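Long-range contact in glutaredoxin (Methanosarcina acetivorans, PDB 5CAX), which reduces protein disulfides with coenzyme M as electron donor, as a glutaredoxin-like enzyme of a methanogen: residues K12-I17 with V45-V50. Sequence-based numbering, arbitrary orientation.
With CD (cadmium ion), chain F.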
loop_
_atom_site.group_PDB
_atom_site.type_symbol
_atom_site.label_atom_id
_atom_site.label_comp_id
_atom_site.label_asym_id
_atom_site.label_seq_id
_atom_site.Cartn_x
_atom_site.Cartn_y
_atom_site.Cartn_z
ATOM N N LYS A 12 3.812 -2.334 9.502
ATOM C CA LYS A 12 3.827 -3.721 9.044
ATOM C C LYS A 12 2.833 -4.737 9.654
ATOM O O LYS A 12 3.225 -5.623 10.415
ATOM C CB LYS A 12 5.228 -4.264 9.271
ATOM C CG LYS A 12 5.471 -5.499 8.506
ATOM C CD LYS A 12 6.482 -6.363 9.158
ATOM C CE LYS A 12 6.935 -7.294 8.123
ATOM N NZ LYS A 12 6.844 -6.574 6.802
ATOM N N HIS A 13 1.550 -4.640 9.287
ATOM C CA HIS A 13 0.552 -5.644 9.714
ATOM C C HIS A 13 0.869 -7.005 9.130
ATOM O O HIS A 13 0.115 -7.526 8.313
ATOM C CB HIS A 13 -0.865 -5.257 9.294
ATOM C CG HIS A 13 -1.789 -4.950 10.441
ATOM N ND1 HIS A 13 -3.142 -5.216 10.394
ATOM C CD2 HIS A 13 -1.557 -4.405 11.656
ATOM C CE1 HIS A 13 -3.702 -4.853 11.534
ATOM N NE2 HIS A 13 -2.762 -4.363 12.318
ATOM N N VAL A 14 2.000 -7.577 9.524
ATOM C CA VAL A 14 2.525 -8.727 8.809
ATOM C C VAL A 14 3.199 -9.779 9.708
ATOM O O VAL A 14 4.238 -9.487 10.300
ATOM C CB VAL A 14 3.416 -8.222 7.706
ATOM C CG1 VAL A 14 4.291 -9.233 7.213
ATOM C CG2 VAL A 14 2.556 -7.822 6.641
ATOM N N SER A 15 2.667 -11.016 9.812
ATOM C CA SER A 15 1.992 -11.888 8.804
ATOM C C SER A 15 3.102 -12.295 7.833
ATOM O O SER A 15 4.240 -11.882 8.005
ATOM C CB SER A 15 0.773 -11.260 8.090
ATOM O OG SER A 15 -0.023 -12.232 7.401
ATOM N N GLY A 16 2.824 -13.143 6.855
ATOM C CA GLY A 16 3.926 -13.825 6.200
ATOM C C GLY A 16 3.584 -14.342 4.839
ATOM O O GLY A 16 2.763 -13.750 4.168
ATOM N N ILE A 17 4.162 -15.470 4.447
ATOM C CA ILE A 17 4.056 -15.926 3.067
ATOM C C ILE A 17 4.723 -14.858 2.232
ATOM O O ILE A 17 4.158 -13.807 1.916
ATOM C CB ILE A 17 2.614 -16.167 2.589
ATOM C CG1 ILE A 17 1.931 -17.194 3.480
ATOM C CG2 ILE A 17 2.620 -16.643 1.147
ATOM C CD1 ILE A 17 2.733 -18.467 3.658
ATOM N N VAL A 45 -0.570 -12.385 3.377
ATOM C CA VAL A 45 0.737 -12.070 2.810
ATOM C C VAL A 45 1.634 -11.140 3.656
ATOM O O VAL A 45 1.204 -10.428 4.563
ATOM C CB VAL A 45 0.596 -11.452 1.407
ATOM C CG1 VAL A 45 -0.131 -12.415 0.473
ATOM C CG2 VAL A 45 -0.086 -10.085 1.482
ATOM N N ASP A 46 2.918 -11.199 3.347
ATOM C CA ASP A 46 3.914 -10.336 3.950
ATOM C C ASP A 46 3.896 -8.978 3.240
ATOM O O ASP A 46 4.085 -8.923 2.019
ATOM C CB ASP A 46 5.286 -11.007 3.841
ATOM C CG ASP A 46 6.265 -10.532 4.885
ATOM O OD1 ASP A 46 6.188 -11.073 6.002
ATOM O OD2 ASP A 46 7.106 -9.650 4.590
ATOM N N PHE A 47 3.651 -7.902 3.990
ATOM C CA PHE A 47 3.582 -6.531 3.445
ATOM C C PHE A 47 3.745 -5.366 4.461
ATOM O O PHE A 47 3.804 -5.540 5.661
ATOM C CB PHE A 47 2.265 -6.354 2.671
ATOM C CG PHE A 47 1.037 -6.177 3.543
ATOM C CD1 PHE A 47 0.455 -4.923 3.702
ATOM C CD2 PHE A 47 0.440 -7.264 4.163
ATOM C CE1 PHE A 47 -0.679 -4.761 4.478
ATOM C CE2 PHE A 47 -0.695 -7.103 4.942
ATOM C CZ PHE A 47 -1.257 -5.850 5.101
ATOM N N GLU A 48 3.799 -4.151 3.950
ATOM C CA GLU A 48 3.933 -2.983 4.805
ATOM C C GLU A 48 2.776 -2.082 4.478
ATOM O O GLU A 48 2.326 -2.067 3.332
ATOM C CB GLU A 48 5.249 -2.231 4.551
ATOM C CG GLU A 48 6.416 -2.640 5.456
ATOM C CD GLU A 48 6.430 -1.967 6.818
ATOM O OE1 GLU A 48 5.471 -1.265 7.175
ATOM O OE2 GLU A 48 7.453 -2.088 7.521
ATOM N N TYR A 49 2.241 -1.364 5.458
ATOM C CA TYR A 49 1.351 -0.281 5.083
ATOM C C TYR A 49 1.643 0.997 5.835
ATOM O O TYR A 49 2.079 0.974 6.978
ATOM C CB TYR A 49 -0.112 -0.666 5.227
ATOM C CG TYR A 49 -0.657 -0.890 6.607
ATOM C CD1 TYR A 49 -1.306 0.135 7.313
ATOM C CD2 TYR A 49 -0.588 -2.135 7.184
ATOM C CE1 TYR A 49 -1.848 -0.095 8.577
ATOM C CE2 TYR A 49 -1.115 -2.355 8.418
ATOM C CZ TYR A 49 -1.747 -1.360 9.113
ATOM O OH TYR A 49 -2.248 -1.696 10.345
ATOM N N VAL A 50 1.409 2.103 5.127
ATOM C CA VAL A 50 1.662 3.459 5.558
ATOM C C VAL A 50 0.363 4.280 5.464
ATOM O O VAL A 50 -0.188 4.478 4.377
ATOM C CB VAL A 50 2.777 4.134 4.668
ATOM C CG1 VAL A 50 3.022 5.588 5.058
ATOM C CG2 VAL A 50 4.092 3.347 4.695
HETATM CD CD CD F . 8.010 -9.811 7.337
HETATM O O HOH W 1 10.094 -10.020 5.768
#
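From K12 beside E48 to G16 beside D46, an irregular loop runs nearly antiparallel to residues 45-49, which lead into strand 48-51, the two directions 164° apart, and a hydrogen bond from D46 N to I17 O (3.2 Å) closes one end. At the other end the edge of the Y49 ring is turned to the face of H13 in an offset edge-to-face pair, centroids 5.2 Å apart and planes at 86°. Y49 OH lies 3.1 Å above the imidazole plane, toward its rim, and also makes a weak hydrogen bond with K37 of helix 31-43. A leucine in place of Y49 would probably leave the H13 face without its aromatic partner and K37 without this hydroxyl. Between these ends, V14 CG2 lies obliquely by F47 CD2, though it is modelled too close to the F47 backbone for the fit to be taken literally. D46 has CG anti to its backbone N (chi1 -156°) and reaches out to the cadmium ion, bound by OD1 at 2.6 Å together with a water that donates to OD2. K12 NZ approaches D46 OD2 in a long salt bridge of 3.8 Å, doubtful because K12 CE is crowded against the ion, while K12 CB rests on the E48 carboxylate, whose OE1 accepts a hydrogen bond from K10 N. The arrangement lays the loop preceding strand 22-26 along strand 48-51, an outermost strand of the thioredoxin-fold sheet, with a cadmium site distinct from the one that includes C30 and C33.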